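Long-range contact in putative potassium transport protein (Staphylococcus aureus 08BA02176, PDB 4XTT), which probably gates potassium uptake as the cytosolic regulatory subunit of a Ktr-type transporter, its RCK C domain binding the second messenger c-di-AMP: residues A[36-49]-A[67-81]. Residues are numbered along the deposited sequence; the frame is centred on the assembly and turned at random.
With 2BA ((2R,3R,3aS,5R,7aR,9R,10R,10aS,12R,14aR)-2,9-bis(6-amino-9H-purin-9-yl)octahydro-2H,7H-difuro[3,2-d:3',2'-j][1,3,7,9,2,8 ]tetraoxadiphosphacyclododecine-3,5,10,12-tetrol 5,12-dioxide), chain C.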
loop_
_atom_site.group_PDB
_atom_site.type_symbol
_atom_site.label_atom_id
_atom_site.label_comp_id
_atom_site.label_asym_id
_atom_site.label_seq_id
_atom_site.Cartn_x
_atom_site.Cartn_y
_atom_site.Cartn_z
ATOM N N ILE A 36 3.467 10.037 5.379
ATOM C CA ILE A 36 4.118 9.706 4.124
ATOM C C ILE A 36 3.197 9.787 2.908
ATOM O O ILE A 36 3.544 10.454 1.930
ATOM C CB ILE A 36 4.775 8.311 4.221
ATOM C CG1 ILE A 36 5.952 8.386 5.198
ATOM C CG2 ILE A 36 5.255 7.817 2.860
ATOM C CD1 ILE A 36 6.581 7.048 5.531
ATOM N N ARG A 37 2.034 9.148 2.949
ATOM C CA ARG A 37 1.171 9.175 1.771
ATOM C C ARG A 37 0.605 10.565 1.501
ATOM O O ARG A 37 0.506 10.987 0.346
ATOM C CB ARG A 37 0.031 8.176 1.901
ATOM C CG ARG A 37 -0.758 7.986 0.606
ATOM C CD ARG A 37 -1.486 6.660 0.635
ATOM N NE ARG A 37 -2.161 6.476 1.912
ATOM C CZ ARG A 37 -2.074 5.377 2.651
ATOM N NH1 ARG A 37 -1.358 4.337 2.232
ATOM N NH2 ARG A 37 -2.723 5.313 3.804
ATOM N N ALA A 38 0.269 11.290 2.561
ATOM C CA ALA A 38 -0.300 12.618 2.387
ATOM C C ALA A 38 0.730 13.615 1.865
ATOM O O ALA A 38 0.367 14.598 1.227
ATOM C CB ALA A 38 -0.898 13.113 3.699
ATOM N N GLN A 39 2.011 13.323 2.079
ATOM C CA GLN A 39 3.083 14.260 1.737
ATOM C C GLN A 39 3.791 13.914 0.436
ATOM O O GLN A 39 4.306 14.800 -0.240
ATOM C CB GLN A 39 4.145 14.311 2.847
ATOM C CG GLN A 39 3.840 15.203 4.042
ATOM C CD GLN A 39 3.732 16.679 3.680
ATOM O OE1 GLN A 39 4.730 17.341 3.380
ATOM N NE2 GLN A 39 2.515 17.203 3.721
ATOM N N TYR A 40 3.808 12.637 0.069
ATOM C CA TYR A 40 4.612 12.200 -1.069
ATOM C C TYR A 40 3.798 11.381 -2.072
ATOM O O TYR A 40 4.170 11.258 -3.232
ATOM C CB TYR A 40 5.815 11.371 -0.596
ATOM C CG TYR A 40 6.794 12.105 0.299
ATOM C CD1 TYR A 40 7.872 12.800 -0.237
ATOM C CD2 TYR A 40 6.653 12.083 1.681
ATOM C CE1 TYR A 40 8.769 13.466 0.578
ATOM C CE2 TYR A 40 7.550 12.746 2.502
ATOM C CZ TYR A 40 8.602 13.433 1.946
ATOM O OH TYR A 40 9.491 14.093 2.763
ATOM N N GLY A 41 2.677 10.830 -1.633
ATOM C CA GLY A 41 1.867 10.013 -2.513
ATOM C C GLY A 41 2.374 8.585 -2.547
ATOM O O GLY A 41 2.004 7.809 -3.432
ATOM N N ILE A 42 3.219 8.239 -1.577
ATOM C CA ILE A 42 3.815 6.911 -1.505
ATOM C C ILE A 42 2.962 6.001 -0.641
ATOM O O ILE A 42 2.436 6.431 0.386
ATOM C CB ILE A 42 5.247 6.972 -0.929
ATOM C CG1 ILE A 42 6.128 7.887 -1.780
ATOM C CG2 ILE A 42 5.874 5.588 -0.840
ATOM C CD1 ILE A 42 7.547 7.986 -1.278
ATOM N N ASN A 43 2.820 4.747 -1.059
ATOM C CA ASN A 43 2.104 3.764 -0.266
ATOM C C ASN A 43 3.064 2.752 0.347
ATOM O O ASN A 43 3.897 2.167 -0.352
ATOM C CB ASN A 43 1.067 3.051 -1.124
ATOM C CG ASN A 43 0.254 2.034 -0.342
ATOM O OD1 ASN A 43 -0.027 2.223 0.840
ATOM N ND2 ASN A 43 -0.144 0.954 -1.009
ATOM N N ILE A 44 2.982 2.587 1.663
ATOM C CA ILE A 44 3.768 1.571 2.347
ATOM C C ILE A 44 2.898 0.328 2.516
ATOM O O ILE A 44 1.920 0.336 3.274
ATOM C CB ILE A 44 4.270 2.079 3.703
ATOM C CG1 ILE A 44 5.144 3.320 3.490
ATOM C CG2 ILE A 44 4.997 0.979 4.464
ATOM C CD1 ILE A 44 5.913 3.737 4.696
ATOM N N ILE A 45 3.260 -0.729 1.791
ATOM C CA ILE A 45 2.487 -1.973 1.734
ATOM C C ILE A 45 2.726 -2.797 2.996
ATOM O O ILE A 45 1.812 -3.430 3.528
ATOM C CB ILE A 45 2.853 -2.804 0.479
ATOM C CG1 ILE A 45 2.666 -1.956 -0.775
ATOM C CG2 ILE A 45 2.009 -4.054 0.388
ATOM C CD1 ILE A 45 3.106 -2.637 -2.054
ATOM N N ALA A 46 3.977 -2.801 3.446
ATOM C CA ALA A 46 4.393 -3.595 4.594
ATOM C C ALA A 46 5.718 -3.097 5.163
ATOM O O ALA A 46 6.413 -2.283 4.545
ATOM C CB ALA A 46 4.510 -5.065 4.214
ATOM N N ILE A 47 6.052 -3.597 6.349
ATOM C CA ILE A 47 7.329 -3.326 7.003
ATOM C C ILE A 47 8.009 -4.658 7.276
ATOM O O ILE A 47 7.371 -5.580 7.790
ATOM C CB ILE A 47 7.156 -2.552 8.342
ATOM C CG1 ILE A 47 6.572 -1.159 8.098
ATOM C CG2 ILE A 47 8.482 -2.419 9.074
ATOM C CD1 ILE A 47 6.406 -0.329 9.368
ATOM N N LYS A 48 9.287 -4.780 6.928
ATOM C CA LYS A 48 10.026 -5.993 7.286
ATOM C C LYS A 48 10.691 -5.861 8.643
ATOM O O LYS A 48 11.640 -5.095 8.819
ATOM C CB LYS A 48 11.097 -6.339 6.257
ATOM C CG LYS A 48 10.585 -6.984 5.008
ATOM C CD LYS A 48 11.655 -7.879 4.398
ATOM C CE LYS A 48 11.977 -9.060 5.325
ATOM N NZ LYS A 48 12.752 -10.150 4.647
ATOM N N ARG A 49 10.181 -6.616 9.605
ATOM C CA ARG A 49 10.764 -6.648 10.932
ATOM C C ARG A 49 11.489 -7.982 11.095
ATOM O O ARG A 49 10.872 -9.046 11.147
ATOM C CB ARG A 49 9.703 -6.461 12.010
ATOM C CG ARG A 49 10.282 -6.340 13.410
ATOM C CD ARG A 49 10.150 -4.922 13.925
ATOM N NE ARG A 49 8.753 -4.578 14.181
ATOM C CZ ARG A 49 8.307 -3.340 14.371
ATOM N NH1 ARG A 49 7.018 -3.127 14.600
ATOM N NH2 ARG A 49 9.151 -2.317 14.327
ATOM N N ASP A 67 14.125 -1.630 10.465
ATOM C CA ASP A 67 12.842 -1.791 9.789
ATOM C C ASP A 67 12.964 -1.446 8.319
ATOM O O ASP A 67 13.463 -0.381 7.959
ATOM C CB ASP A 67 11.764 -0.920 10.432
ATOM C CG ASP A 67 11.193 -1.528 11.690
ATOM O OD1 ASP A 67 11.290 -2.762 11.856
ATOM O OD2 ASP A 67 10.653 -0.766 12.517
ATOM N N ILE A 68 12.526 -2.365 7.474
ATOM C CA ILE A 68 12.555 -2.154 6.041
ATOM C C ILE A 68 11.168 -1.781 5.525
ATOM O O ILE A 68 10.256 -2.610 5.524
ATOM C CB ILE A 68 13.085 -3.401 5.306
ATOM C CG1 ILE A 68 14.512 -3.713 5.773
ATOM C CG2 ILE A 68 13.071 -3.178 3.800
ATOM C CD1 ILE A 68 15.061 -5.012 5.249
ATOM N N LEU A 69 10.998 -0.527 5.115
ATOM C CA LEU A 69 9.719 -0.103 4.561
ATOM C C LEU A 69 9.631 -0.560 3.114
ATOM O O LEU A 69 10.525 -0.292 2.313
ATOM C CB LEU A 69 9.533 1.420 4.648
ATOM C CG LEU A 69 9.790 2.097 5.996
ATOM C CD1 LEU A 69 9.341 3.541 5.958
ATOM C CD2 LEU A 69 9.101 1.362 7.133
ATOM N N ILE A 70 8.553 -1.259 2.781
ATOM C CA ILE A 70 8.342 -1.672 1.405
ATOM C C ILE A 70 7.375 -0.681 0.751
ATOM O O ILE A 70 6.181 -0.642 1.069
ATOM C CB ILE A 70 7.803 -3.108 1.327
ATOM C CG1 ILE A 70 8.673 -4.035 2.176
ATOM C CG2 ILE A 70 7.760 -3.579 -0.108
ATOM C CD1 ILE A 70 8.243 -5.483 2.149
ATOM N N MET A 71 7.897 0.116 -0.173
ATOM C CA MET A 71 7.137 1.243 -0.686
ATOM C C MET A 71 6.803 1.074 -2.152
ATOM O O MET A 71 7.572 0.494 -2.922
ATOM C CB MET A 71 7.915 2.538 -0.497
ATOM C CG MET A 71 8.425 2.761 0.900
ATOM S SD MET A 71 9.429 4.250 0.975
ATOM C CE MET A 71 10.562 3.920 -0.370
ATOM N N ILE A 72 5.661 1.622 -2.540
ATOM C CA ILE A 72 5.243 1.594 -3.926
ATOM C C ILE A 72 4.688 2.966 -4.299
ATOM O O ILE A 72 3.921 3.564 -3.542
ATOM C CB ILE A 72 4.223 0.456 -4.148
ATOM C CG1 ILE A 72 3.902 0.278 -5.624
ATOM C CG2 ILE A 72 2.951 0.686 -3.342
ATOM C CD1 ILE A 72 3.068 -0.954 -5.874
ATOM N N GLY A 73 5.106 3.474 -5.455
ATOM C CA GLY A 73 4.711 4.798 -5.904
ATOM C C GLY A 73 5.489 5.255 -7.128
ATOM O O GLY A 73 6.276 4.499 -7.705
ATOM N N HIS A 74 5.252 6.496 -7.537
ATOM C CA HIS A 74 5.947 7.082 -8.676
ATOM C C HIS A 74 7.415 7.305 -8.334
ATOM O O HIS A 74 7.738 7.654 -7.198
ATOM C CB HIS A 74 5.271 8.397 -9.078
ATOM C CG HIS A 74 5.688 8.913 -10.418
ATOM N ND1 HIS A 74 6.861 9.615 -10.615
ATOM C CD2 HIS A 74 5.086 8.845 -11.628
ATOM C CE1 HIS A 74 6.962 9.950 -11.886
ATOM N NE2 HIS A 74 5.899 9.494 -12.526
ATOM N N ASP A 75 8.296 7.137 -9.319
ATOM C CA ASP A 75 9.740 7.224 -9.074
ATOM C C ASP A 75 10.176 8.582 -8.543
ATOM O O ASP A 75 11.067 8.667 -7.702
ATOM C CB ASP A 75 10.526 6.944 -10.354
ATOM C CG ASP A 75 10.548 5.485 -10.718
ATOM O OD1 ASP A 75 10.157 4.652 -9.874
ATOM O OD2 ASP A 75 10.967 5.174 -11.854
ATOM N N ASN A 76 9.530 9.642 -9.015
ATOM C CA ASN A 76 9.851 10.982 -8.548
ATOM C C ASN A 76 9.416 11.177 -7.105
ATOM O O ASN A 76 10.071 11.892 -6.349
ATOM C CB ASN A 76 9.196 12.042 -9.435
ATOM C CG ASN A 76 9.780 12.081 -10.835
ATOM O OD1 ASN A 76 10.944 11.734 -11.049
ATOM N ND2 ASN A 76 8.974 12.521 -11.799
ATOM N N ASP A 77 8.341 10.499 -6.705
ATOM C CA ASP A 77 7.853 10.642 -5.339
ATOM C C ASP A 77 8.718 9.830 -4.407
ATOM O O ASP A 77 9.092 10.309 -3.339
ATOM C CB ASP A 77 6.396 10.178 -5.190
ATOM C CG ASP A 77 5.415 10.995 -6.008
ATOM O OD1 ASP A 77 5.598 12.226 -6.111
ATOM O OD2 ASP A 77 4.443 10.403 -6.530
ATOM N N LEU A 78 9.061 8.616 -4.832
ATOM C CA LEU A 78 9.951 7.772 -4.055
ATOM C C LEU A 78 11.309 8.426 -3.881
ATOM O O LEU A 78 11.840 8.474 -2.773
ATOM C CB LEU A 78 10.099 6.415 -4.729
ATOM C CG LEU A 78 8.829 5.573 -4.780
ATOM C CD1 LEU A 78 8.959 4.468 -5.816
ATOM C CD2 LEU A 78 8.600 4.983 -3.400
ATOM N N ASN A 79 11.835 8.982 -4.970
ATOM C CA ASN A 79 13.146 9.626 -4.960
ATOM C C ASN A 79 13.185 10.864 -4.060
ATOM O O ASN A 79 14.193 11.152 -3.420
ATOM C CB ASN A 79 13.552 9.985 -6.383
ATOM C CG ASN A 79 14.904 10.653 -6.452
ATOM O OD1 ASN A 79 15.921 9.991 -6.650
ATOM N ND2 ASN A 79 14.923 11.979 -6.328
ATOM N N ARG A 80 12.079 11.589 -4.003
ATOM C CA ARG A 80 11.995 12.775 -3.167
ATOM C C ARG A 80 11.965 12.426 -1.685
ATOM O O ARG A 80 12.607 13.090 -0.872
ATOM C CB ARG A 80 10.768 13.590 -3.553
ATOM C CG ARG A 80 10.785 15.039 -3.112
ATOM C CD ARG A 80 9.372 15.409 -2.776
ATOM N NE ARG A 80 8.509 14.951 -3.863
ATOM C CZ ARG A 80 7.186 14.826 -3.792
ATOM N NH1 ARG A 80 6.542 15.098 -2.659
ATOM N NH2 ARG A 80 6.513 14.392 -4.851
ATOM N N PHE A 81 11.230 11.378 -1.334
ATOM C CA PHE A 81 11.167 10.940 0.053
ATOM C C PHE A 81 12.520 10.431 0.530
ATOM O O PHE A 81 12.935 10.714 1.654
ATOM C CB PHE A 81 10.114 9.849 0.219
ATOM C CG PHE A 81 10.065 9.255 1.598
ATOM C CD1 PHE A 81 9.673 10.020 2.687
ATOM C CD2 PHE A 81 10.393 7.925 1.802
ATOM C CE1 PHE A 81 9.622 9.474 3.962
ATOM C CE2 PHE A 81 10.339 7.369 3.069
ATOM C CZ PHE A 81 9.946 8.149 4.153
HETATM P P 2BA C . -3.762 9.774 4.283
HETATM O O1P 2BA C . -3.002 9.289 3.109
HETATM O O2P 2BA C . -4.347 11.101 3.915
HETATM O "O5'" 2BA C . -4.971 8.758 4.570
HETATM C "C5'" 2BA C . -5.859 9.020 5.671
HETATM C "C4'" 2BA C . -6.729 7.848 5.888
HETATM O "O4'" 2BA C . -7.353 7.363 4.617
HETATM C "C3'" 2BA C . -5.930 6.733 6.389
HETATM O "O3'" 2BA C . -5.910 6.760 7.843
HETATM C "C2'" 2BA C . -6.606 5.534 5.942
HETATM O "O2'" 2BA C . -7.639 5.143 6.889
HETATM C "C1'" 2BA C . -7.212 5.889 4.640
HETATM N N9 2BA C . -6.362 5.514 3.600
HETATM C C8 2BA C . -5.782 6.387 3.015
HETATM N N7 2BA C . -5.006 5.836 2.038
HETATM C C5 2BA C . -5.321 4.382 2.256
HETATM C C6 2BA C . -4.992 3.141 1.731
HETATM N N6 2BA C . -4.090 3.092 0.666
HETATM N N1 2BA C . -5.500 1.991 2.203
HETATM C C2 2BA C . -6.349 2.005 3.200
HETATM N N3 2BA C . -6.720 3.136 3.770
HETATM C C4 2BA C . -6.254 4.332 3.349
HETATM P P1 2BA C . -4.520 6.348 8.544
HETATM O O1P1 2BA C . -4.280 4.928 8.168
HETATM O O2P1 2BA C . -4.712 6.415 10.021
HETATM O "O5'1" 2BA C . -3.201 7.157 8.131
HETATM C "C5'1" 2BA C . -3.135 8.567 8.271
HETATM C "C4'1" 2BA C . -1.943 9.036 7.531
HETATM O "O4'1" 2BA C . -0.752 8.225 7.903
HETATM C "C3'1" 2BA C . -2.124 8.829 6.086
HETATM O "O3'1" 2BA C . -2.697 10.001 5.454
HETATM C "C2'1" 2BA C . -0.793 8.590 5.553
HETATM O "O2'1" 2BA C . -0.174 9.866 5.255
HETATM C "C1'1" 2BA C . -0.048 7.910 6.627
HETATM N N91 2BA C . -0.029 6.518 6.416
HETATM C C81 2BA C . -0.657 5.791 7.173
HETATM N N71 2BA C . -0.538 4.469 6.829
HETATM C C51 2BA C . 0.361 4.660 5.630
HETATM C C61 2BA C . 0.990 3.859 4.671
HETATM N N61 2BA C . 0.823 2.443 4.712
HETATM N N11 2BA C . 1.738 4.357 3.717
HETATM C C21 2BA C . 1.942 5.664 3.620
HETATM N N31 2BA C . 1.397 6.537 4.476
HETATM C C41 2BA C . 0.609 6.097 5.490
HETATM O O HOH W 1 3.732 8.077 -5.589
#
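N43 to K48 pair with I68 to I72 as the two central antiparallel strands of the RCK C (TrkA-C) sheet, their short axes 159° apart. N43 and I72 form a reciprocal hydrogen-bonded pair: N43 N donates to I72 O at 3.0 Å, and I72 N returns to N43 O in the carbonyl plane. A classic beta bulge follows, I45 and A46 standing opposite I70: I45 N reaches I70 O, whereas I70 N turns to A46 O; K48 and I68 then close a second reciprocal pair. I44, in a non-hydrogen-bonded pair with M71, turns its N and O away from strand 68-72 to read one adenine of c-di-AMP: I44 N donates to 2BA N11 at 3.0 Å, and I44 O accepts from 2BA N61 at 2.8 Å. At the strand end, R49 NH2 forms a salt bridge with D67 OD2 at 2.8 Å, an oxygen that also accepts from E64 N.

Where helices 36-40 and 75-81 meet, F81 turns its edge to the face of Y40, ring planes 71° apart. F81 also lays CB over that face, and its chi1 of 175°, with the ring trans to the backbone N, sends CZ to I36 CD1. One water joins the corners, donating to G41 O and to D77 OD2 (2.6 Å) while accepting from H74 N at 2.9 Å.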